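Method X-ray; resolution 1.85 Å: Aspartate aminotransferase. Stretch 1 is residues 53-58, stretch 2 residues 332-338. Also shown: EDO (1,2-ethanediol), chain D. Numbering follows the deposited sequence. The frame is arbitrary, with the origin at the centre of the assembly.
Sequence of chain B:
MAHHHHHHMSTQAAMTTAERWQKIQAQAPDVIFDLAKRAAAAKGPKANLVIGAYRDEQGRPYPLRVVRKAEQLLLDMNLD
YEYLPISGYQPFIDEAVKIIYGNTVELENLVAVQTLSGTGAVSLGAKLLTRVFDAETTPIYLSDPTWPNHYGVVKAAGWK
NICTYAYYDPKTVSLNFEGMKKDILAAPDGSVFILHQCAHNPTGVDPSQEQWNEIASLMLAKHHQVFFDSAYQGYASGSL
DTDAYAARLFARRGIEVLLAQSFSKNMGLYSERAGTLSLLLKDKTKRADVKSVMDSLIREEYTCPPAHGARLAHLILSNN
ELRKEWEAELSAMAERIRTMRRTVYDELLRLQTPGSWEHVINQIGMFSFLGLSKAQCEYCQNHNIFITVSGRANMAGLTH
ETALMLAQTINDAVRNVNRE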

ATOM      1  N   ALA B  53     -18.608  -5.287   6.140  1.00 18.08           N
ATOM      2  CA  ALA B  53     -17.745  -5.721   7.226  1.00 17.26           C
ATOM      3  C   ALA B  53     -18.595  -6.573   8.200  1.00 16.17           C
ATOM      4  O   ALA B  53     -19.722  -6.220   8.497  1.00 16.61           O
ATOM      5  N   TYR B  54     -18.045  -7.696   8.640  1.00 15.40           N
ATOM      6  CA  TYR B  54     -18.747  -8.668   9.494  1.00 14.38           C
ATOM      7  C   TYR B  54     -19.039  -8.031  10.883  1.00 15.03           C
ATOM      8  O   TYR B  54     -18.190  -7.318  11.467  1.00 14.82           O
ATOM      9  N   ARG B  55     -20.232  -8.265  11.388  1.00 15.01           N
ATOM     10  CA  ARG B  55     -20.530  -7.963  12.765  1.00 15.13           C
ATOM     11  C   ARG B  55     -21.030  -9.219  13.459  1.00 15.49           C
ATOM     12  O   ARG B  55     -21.578 -10.144  12.818  1.00 15.07           O
ATOM     13  N   ASP B  56     -20.833  -9.270  14.754  1.00 15.33           N
ATOM     14  CA  ASP B  56     -21.278 -10.398  15.555  1.00 16.64           C
ATOM     15  C   ASP B  56     -22.786 -10.292  15.909  1.00 17.77           C
ATOM     16  O   ASP B  56     -23.506  -9.416  15.378  1.00 17.05           O
ATOM     17  N   GLU B  57     -23.208 -11.227  16.757  1.00 19.13           N
ATOM     18  CA  GLU B  57     -24.604 -11.394  17.238  1.00 20.97           C
ATOM     19  C   GLU B  57     -25.162 -10.110  17.852  1.00 21.72           C
ATOM     20  O   GLU B  57     -26.359  -9.858  17.809  1.00 20.37           O
ATOM     21  N   GLN B  58     -24.276  -9.314  18.428  1.00 22.70           N
ATOM     22  CA  GLN B  58     -24.667  -8.054  19.013  1.00 24.76           C
ATOM     23  C   GLN B  58     -24.374  -6.856  18.130  1.00 23.71           C
ATOM     24  O   GLN B  58     -24.494  -5.718  18.573  1.00 23.59           O
ATOM     25  N   ALA B 332     -18.781 -20.564  11.198  1.00 15.63           N
ATOM     26  CA  ALA B 332     -19.788 -20.039  12.139  1.00 15.42           C
ATOM     27  C   ALA B 332     -20.243 -18.620  11.730  1.00 15.03           C
ATOM     28  O   ALA B 332     -21.425 -18.275  11.841  1.00 14.84           O
ATOM     29  N   MET B 333     -19.320 -17.819  11.202  1.00 14.69           N
ATOM     30  CA  MET B 333     -19.647 -16.486  10.683  1.00 14.70           C
ATOM     31  C   MET B 333     -20.625 -16.562   9.499  1.00 14.53           C
ATOM     32  O   MET B 333     -21.661 -15.877   9.445  1.00 15.01           O
ATOM     33  N   ALA B 334     -20.305 -17.403   8.535  1.00 14.43           N
ATOM     34  CA  ALA B 334     -21.188 -17.651   7.417  1.00 15.03           C
ATOM     35  C   ALA B 334     -22.573 -18.111   7.840  1.00 15.60           C
ATOM     36  O   ALA B 334     -23.589 -17.661   7.272  1.00 15.42           O
ATOM     37  N   GLU B 335     -22.631 -18.988   8.844  1.00 16.98           N
ATOM     38  CA  GLU B 335     -23.901 -19.491   9.327  1.00 18.10           C
ATOM     39  C   GLU B 335     -24.709 -18.354   9.980  1.00 17.75           C
ATOM     40  O   GLU B 335     -25.923 -18.294   9.805  1.00 17.12           O
ATOM     41  N   ARG B 336     -24.043 -17.440  10.722  1.00 16.76           N
ATOM     42  CA  ARG B 336     -24.785 -16.341  11.361  1.00 16.34           C
ATOM     43  C   ARG B 336     -25.416 -15.443  10.308  1.00 16.05           C
ATOM     44  O   ARG B 336     -26.534 -14.943  10.477  1.00 16.20           O
ATOM     45  N   ILE B 337     -24.695 -15.233   9.224  1.00 15.87           N
ATOM     46  CA  ILE B 337     -25.238 -14.457   8.093  1.00 15.72           C
ATOM     47  C   ILE B 337     -26.477 -15.126   7.557  1.00 16.42           C
ATOM     48  O   ILE B 337     -27.490 -14.459   7.286  1.00 16.53           O
ATOM     49  N   ARG B 338     -26.419 -16.446   7.366  1.00 17.58           N
ATOM     50  CA  ARG B 338     -27.608 -17.159   6.920  1.00 18.64           C
ATOM     51  C   ARG B 338     -28.790 -17.000   7.853  1.00 18.93           C
ATOM     52  O   ARG B 338     -29.910 -16.882   7.363  1.00 19.22           O
TER

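Residues 53-58 form an irregular segment that packs against Met333, Arg336 and Ile337 of the helix carrying residues 332-338; touching residues are at least 279 positions apart in sequence, and the two stretches bury 333 Å² between them. In the CA register, Tyr54 pairs with Met333 (CA to CA 8.0 Å) and Glu57 with Arg336 (CA to CA 7.7 Å). At that spacing side chains must fill the gap, and Tyr54 and Arg336 do most of the filling: both point toward the opposing stretch, which covers 105 Å² of Tyr54 and 106 Å² of Arg336.

Ala53 is buried but makes no contact with the helix, Ala53 CB remaining 9.4 Å from Met333 CE. The interface begins at Tyr54, whose t rotamer (chi1 -179°, chi2 81°) carries the ring to the helix. Met333, in an m, t, p conformation, covers one face of this ring: its CG lies 3.9 Å from the ring centroid and 21° off the normal, a CH-pi contact, while SD follows at 4.8 Å from the centroid. At the ring edge, Tyr54 CE1 meets CG1 of Ile337 at 4.3 Å; Ile337 starts sideways from the backbone, but its m, t rotamer brings its end nearer to the loop. The hydroxyl passes beyond this apolar patch. Tyr54 OH accepts a weak hydrogen bond from Arg336 NE (3.2 Å) and donates one to O1 of a bound 1,2-ethanediol (2.6 Å), probably acquired from the crystallisation liquor.

Arg55 contributes to the interface through its backbone. Its side chain (m, m, t) leaves sideways and its end leads away from the helix, where NH1 donates to the carbonyl O of Tyr54 at 2.8 Å. The carbonyl O of Arg55, by contrast, receives two weak hydrogen bonds from Arg336, from NH2 at 2.9 Å and from NE at 3.1 Å. NE is thus shared between this carbonyl and the Tyr54 hydroxyl, and its N-H points squarely at neither.

Asp56 points away in a p rotamer, and its OD1 accepts a hydrogen bond from the backbone N of Gln58 at 2.8 Å. Its main chain nevertheless meets the helix: Asp56 O and Glu57 N lie over one face of the Arg336 guanidinium, with Asp56 O 3.5 Å from Arg336 CZ. Arg336 reaches this position through a t, t, p side chain, extended at first and then turned at chi3.

Glu57 leaves sideways, but in its m, p conformation its end comes nearer to the helix, placing Glu57 CD 3.5 Å from Arg336 CD. The carboxylate's polar partner here is the diol: EDO O1 donates to Glu57 OE1 at 2.8 Å, so this one hydroxyl links Tyr54 to Glu57. Beyond it, Gln58 turns away into solvent, and the contact ends.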

ATOM      1  CB  ALA B  53     -17.136  -4.518   7.937  1.00 17.26           C
ATOM      2  CB  TYR B  54     -17.923  -9.966   9.647  1.00 13.94           C
ATOM      3  CG  TYR B  54     -18.632 -10.978  10.490  1.00 14.07           C
ATOM      4  CD1 TYR B  54     -19.625 -11.769   9.935  1.00 13.95           C
ATOM      5  CD2 TYR B  54     -18.349 -11.115  11.851  1.00 14.38           C
ATOM      6  CE1 TYR B  54     -20.312 -12.674  10.697  1.00 14.63           C
ATOM      7  CE2 TYR B  54     -19.031 -12.032  12.622  1.00 14.72           C
ATOM      8  CZ  TYR B  54     -20.042 -12.776  12.043  1.00 14.81           C
ATOM      9  OH  TYR B  54     -20.750 -13.699  12.731  1.00 15.80           O
ATOM     10  CB  ARG B  55     -21.574  -6.826  12.823  1.00 15.84           C
ATOM     11  CG  ARG B  55     -21.116  -5.516  12.195  1.00 15.73           C
ATOM     12  CD  ARG B  55     -20.112  -4.819  13.125  1.00 16.13           C
ATOM     13  NE  ARG B  55     -19.511  -3.587  12.578  1.00 15.93           N
ATOM     14  CZ  ARG B  55     -18.376  -3.521  11.864  1.00 16.01           C
ATOM     15  NH1 ARG B  55     -17.713  -4.601  11.500  1.00 15.27           N
ATOM     16  NH2 ARG B  55     -17.883  -2.338  11.500  1.00 16.49           N
ATOM     17  CB  ASP B  56     -20.379 -10.581  16.788  1.00 16.73           C
ATOM     18  CG  ASP B  56     -20.596  -9.514  17.874  1.00 17.64           C
ATOM     19  OD1 ASP B  56     -21.581  -8.720  17.814  1.00 17.34           O
ATOM     20  OD2 ASP B  56     -19.767  -9.505  18.798  1.00 17.90           O
ATOM     21  CB  GLU B  57     -24.636 -12.477  18.332  1.00 22.29           C
ATOM     22  CG  GLU B  57     -24.558 -13.905  17.818  1.00 23.60           C
ATOM     23  CD  GLU B  57     -23.174 -14.388  17.318  1.00 23.48           C
ATOM     24  OE1 GLU B  57     -22.127 -13.681  17.380  1.00 22.23           O
ATOM     25  OE2 GLU B  57     -23.165 -15.548  16.869  1.00 25.45           O
ATOM     26  CB  GLN B  58     -23.979  -7.894  20.348  1.00 28.11           C
ATOM     27  CG  GLN B  58     -24.345  -8.995  21.314  1.00 31.49           C
ATOM     28  CD  GLN B  58     -24.056  -8.567  22.717  1.00 36.64           C
ATOM     29  OE1 GLN B  58     -22.930  -8.720  23.218  1.00 39.44           O
ATOM     30  NE2 GLN B  58     -25.061  -7.987  23.362  1.00 41.45           N
ATOM     31  CB  ALA B 332     -19.249 -20.085  13.591  1.00 15.87           C
ATOM     32  CB  MET B 333     -18.357 -15.746  10.262  1.00 14.44           C
ATOM     33  CG  MET B 333     -17.479 -15.306  11.429  1.00 14.59           C
ATOM     34  SD  MET B 333     -15.732 -15.060  11.070  1.00 14.98           S
ATOM     35  CE  MET B 333     -15.798 -13.598  10.039  1.00 14.15           C
ATOM     36  CB  ALA B 334     -20.546 -18.660   6.462  1.00 14.82           C
ATOM     37  CB  GLU B 335     -23.703 -20.655  10.296  1.00 21.03           C
ATOM     38  CG  GLU B 335     -24.898 -21.070  11.136  1.00 23.27           C
ATOM     39  CD  GLU B 335     -26.043 -21.650  10.347  1.00 26.54           C
ATOM     40  OE1 GLU B 335     -25.866 -22.082   9.179  1.00 27.95           O
ATOM     41  OE2 GLU B 335     -27.153 -21.681  10.920  1.00 32.74           O
ATOM     42  CB  ARG B 336     -23.899 -15.514  12.308  1.00 16.03           C
ATOM     43  CG  ARG B 336     -24.684 -14.655  13.301  1.00 16.40           C
ATOM     44  CD  ARG B 336     -23.820 -13.608  13.992  1.00 16.10           C
ATOM     45  NE  ARG B 336     -23.643 -12.442  13.111  1.00 15.32           N
ATOM     46  CZ  ARG B 336     -24.586 -11.536  12.835  1.00 15.23           C
ATOM     47  NH1 ARG B 336     -25.797 -11.599  13.393  1.00 15.74           N
ATOM     48  NH2 ARG B 336     -24.303 -10.537  11.997  1.00 14.46           N
ATOM     49  CB  ILE B 337     -24.208 -14.281   6.963  1.00 15.18           C
ATOM     50  CG1 ILE B 337     -23.012 -13.440   7.484  1.00 14.59           C
ATOM     51  CG2 ILE B 337     -24.858 -13.587   5.753  1.00 15.41           C
ATOM     52  CD1 ILE B 337     -21.799 -13.422   6.569  1.00 13.87           C
ATOM     53  CB  ARG B 338     -27.352 -18.653   6.747  1.00 20.67           C
ATOM     54  CG  ARG B 338     -26.533 -19.049   5.550  1.00 21.20           C
ATOM     55  CD  ARG B 338     -26.427 -20.583   5.560  1.00 23.90           C
ATOM     56  NE  ARG B 338     -25.134 -20.838   5.019  1.00 25.92           N
ATOM     57  CZ  ARG B 338     -24.065 -21.333   5.629  1.00 25.42           C
ATOM     58  NH1 ARG B 338     -24.065 -21.905   6.829  1.00 25.90           N
ATOM     59  NH2 ARG B 338     -22.971 -21.357   4.904  1.00 27.37           N
TER
HETATM   60  C1  EDO D 500     -19.198 -14.503  15.637  1.00 22.01           C
HETATM   61  O1  EDO D 500     -20.366 -13.794  15.259  1.00 21.20           O
HETATM   62  C2  EDO D 500     -19.214 -15.869  14.957  1.00 24.32           C
HETATM   63  O2  EDO D 500     -20.078 -16.725  15.695  1.00 27.90           O